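Local coordinates for protein geranylgeranyl pyrophosphate synthase (Corynebacterium glutamicum, PDB 3LK5) that probably joins short isoprenyl diphosphates head to tail in a magnesium-dependent prenyl transfer, at residues T185-G190 and A217-A222. Numbering follows the deposited sequence.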
ATOM      1  N   THR A 185       9.127  -3.502   4.947  1.00 21.84           N
ATOM      2  CA  THR A 185       8.761  -3.578   6.372  1.00 21.57           C
ATOM      3  C   THR A 185       9.559  -2.517   7.155  1.00 22.38           C
ATOM      4  O   THR A 185       9.026  -1.857   8.063  1.00 23.58           O
ATOM      5  CB  THR A 185       8.963  -4.989   6.906  1.00 21.78           C
ATOM      6  OG1 THR A 185       7.924  -5.815   6.337  1.00 23.66           O
ATOM      7  CG2 THR A 185       8.822  -5.021   8.465  1.00 24.25           C
ATOM      8  N   GLU A 186      10.843  -2.378   6.806  1.00 21.84           N
ATOM      9  CA  GLU A 186      11.725  -1.433   7.529  1.00 22.58           C
ATOM     10  C   GLU A 186      11.283   0.018   7.383  1.00 23.65           C
ATOM     11  O   GLU A 186      11.239   0.764   8.377  1.00 23.28           O
ATOM     12  CB  GLU A 186      13.192  -1.649   7.094  1.00 24.03           C
ATOM     13  CG  GLU A 186      13.788  -2.926   7.706  1.00 27.78           C
ATOM     14  CD  GLU A 186      14.990  -3.525   6.946  1.00 27.70           C
ATOM     15  OE1 GLU A 186      15.448  -3.000   5.902  1.00 28.04           O
ATOM     16  OE2 GLU A 186      15.435  -4.617   7.349  1.00 29.71           O
ATOM     17  N   VAL A 187      10.930   0.449   6.168  1.00 24.16           N
ATOM     18  CA  VAL A 187      10.549   1.856   5.994  1.00 24.31           C
ATOM     19  C   VAL A 187       9.219   2.189   6.710  1.00 25.23           C
ATOM     20  O   VAL A 187       9.090   3.232   7.372  1.00 24.55           O
ATOM     21  CB  VAL A 187      10.510   2.319   4.510  1.00 23.59           C
ATOM     22  CG1 VAL A 187       9.348   1.642   3.695  1.00 23.82           C
ATOM     23  CG2 VAL A 187      10.370   3.884   4.436  1.00 24.45           C
ATOM     24  N   ILE A 188       8.221   1.319   6.582  1.00 24.37           N
ATOM     25  CA  ILE A 188       6.962   1.548   7.285  1.00 23.22           C
ATOM     26  C   ILE A 188       7.187   1.448   8.811  1.00 24.29           C
ATOM     27  O   ILE A 188       6.644   2.275   9.593  1.00 24.39           O
ATOM     28  CB  ILE A 188       5.830   0.603   6.769  1.00 23.67           C
ATOM     29  CG1 ILE A 188       5.683   0.714   5.242  1.00 26.19           C
ATOM     30  CG2 ILE A 188       4.449   0.890   7.550  1.00 25.71           C
ATOM     31  CD1 ILE A 188       4.714  -0.267   4.617  1.00 23.59           C
ATOM     32  N   GLY A 189       7.953   0.448   9.254  1.00 24.64           N
ATOM     33  CA  GLY A 189       8.286   0.321  10.698  1.00 25.23           C
ATOM     34  C   GLY A 189       9.026   1.580  11.206  1.00 26.67           C
ATOM     35  O   GLY A 189       8.678   2.139  12.276  1.00 26.02           O
ATOM     36  N   GLY A 190      10.051   2.015  10.467  1.00 26.30           N
ATOM     37  CA  GLY A 190      10.704   3.344  10.731  1.00 26.73           C
ATOM     38  C   GLY A 190       9.755   4.538  10.828  1.00 26.59           C
ATOM     39  O   GLY A 190       9.848   5.348  11.762  1.00 27.21           O
ATOM     40  N   ALA A 217      18.161   4.879   6.373  1.00 26.86           N
ATOM     41  CA  ALA A 217      19.346   4.224   5.831  1.00 27.02           C
ATOM     42  C   ALA A 217      18.969   2.911   5.083  1.00 28.64           C
ATOM     43  O   ALA A 217      19.452   2.655   3.981  1.00 28.89           O
ATOM     44  CB  ALA A 217      20.364   3.921   6.911  1.00 25.63           C
ATOM     45  N   ALA A 218      18.160   2.078   5.724  1.00 26.68           N
ATOM     46  CA  ALA A 218      17.709   0.810   5.120  1.00 27.05           C
ATOM     47  C   ALA A 218      16.951   1.114   3.839  1.00 25.80           C
ATOM     48  O   ALA A 218      17.218   0.567   2.779  1.00 25.60           O
ATOM     49  CB  ALA A 218      16.762   0.045   6.105  1.00 27.29           C
ATOM     50  N   TYR A 219      16.057   2.078   3.938  1.00 25.94           N
ATOM     51  CA  TYR A 219      15.129   2.367   2.868  1.00 26.32           C
ATOM     52  C   TYR A 219      15.798   3.016   1.650  1.00 26.20           C
ATOM     53  O   TYR A 219      15.485   2.704   0.503  1.00 25.89           O
ATOM     54  CB  TYR A 219      14.057   3.305   3.439  1.00 26.85           C
ATOM     55  CG  TYR A 219      13.133   3.864   2.399  1.00 28.04           C
ATOM     56  CD1 TYR A 219      12.478   3.001   1.492  1.00 28.24           C
ATOM     57  CD2 TYR A 219      12.867   5.232   2.342  1.00 27.62           C
ATOM     58  CE1 TYR A 219      11.617   3.505   0.541  1.00 27.10           C
ATOM     59  CE2 TYR A 219      11.986   5.760   1.421  1.00 27.70           C
ATOM     60  CZ  TYR A 219      11.363   4.882   0.524  1.00 29.31           C
ATOM     61  OH  TYR A 219      10.524   5.372  -0.425  1.00 29.01           O
ATOM     62  N   THR A 220      16.741   3.914   1.903  1.00 24.54           N
ATOM     63  CA  THR A 220      17.197   4.813   0.838  1.00 25.46           C
ATOM     64  C   THR A 220      18.455   4.320   0.160  1.00 25.09           C
ATOM     65  O   THR A 220      18.655   4.566  -1.042  1.00 26.25           O
ATOM     66  CB  THR A 220      17.403   6.246   1.413  1.00 25.87           C
ATOM     67  OG1 THR A 220      16.154   6.698   1.956  1.00 27.41           O
ATOM     68  CG2 THR A 220      17.944   7.247   0.339  1.00 25.55           C
ATOM     69  N   ILE A 221      19.296   3.630   0.925  1.00 24.70           N
ATOM     70  CA  ILE A 221      20.577   3.227   0.412  1.00 23.15           C
ATOM     71  C   ILE A 221      20.881   1.758   0.552  1.00 22.54           C
ATOM     72  O   ILE A 221      21.214   1.095  -0.448  1.00 22.16           O
ATOM     73  CB  ILE A 221      21.767   4.057   1.095  1.00 21.71           C
ATOM     74  CG1 ILE A 221      21.455   5.551   1.014  1.00 25.02           C
ATOM     75  CG2 ILE A 221      23.122   3.666   0.397  1.00 24.09           C
ATOM     76  CD1 ILE A 221      22.754   6.507   1.205  1.00 24.73           C
ATOM     77  N   ALA A 222      20.803   1.231   1.776  1.00 22.16           N
ATOM     78  CA  ALA A 222      21.249  -0.152   1.975  1.00 21.92           C
ATOM     79  C   ALA A 222      20.394  -1.177   1.239  1.00 21.21           C
ATOM     80  O   ALA A 222      20.926  -2.043   0.537  1.00 20.44           O
ATOM     81  CB  ALA A 222      21.331  -0.524   3.482  1.00 22.38           C
TER
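V187 packs against the ring of Y219 where helices 170-199 and 205-231 meet. The evidence is a CH-pi contact: V187 CG2 stands 3.5 Å from the centroid of the Y219 ring, and only 17° off the ring normal, so the methyl sits over a face and not at an edge. Its closest ring atom is Y219 CG, 3.4 Å from V187 CG2, which puts the methyl on the half of the ring nearest the tyrosine backbone. V187 has CG2 anti to the backbone N (chi1 68° for CG1), which turns that branch onto the ring.

A second point of touch lies beside it, a van der Waals contact of A218 CB with E186 OE1 (3.3 Å). The E186 carboxylate is salt-bridged through OE2 to R223, so the buried charge is answered from the same helix that bears A218.

Within 217-222 the backbone turn widens to a pi-type one: A217 O accepts from A222 N at 3.0 Å and from I221 N at 3.2 Å.

The tyrosine hydroxyl hydrogen-bonds to Q101 OE1 of helix 87-111. That helix also carries D108, a magnesium-binding residue of this protein with no metal bound in this chain; the side chains of V187 and D108 are about 7 Å apart. Close to the metal site of this all-helical prenyl synthase fold, the two segments thus meet through apolar contacts, while the polar ends of E186 and Y219 are satisfied by partners outside them.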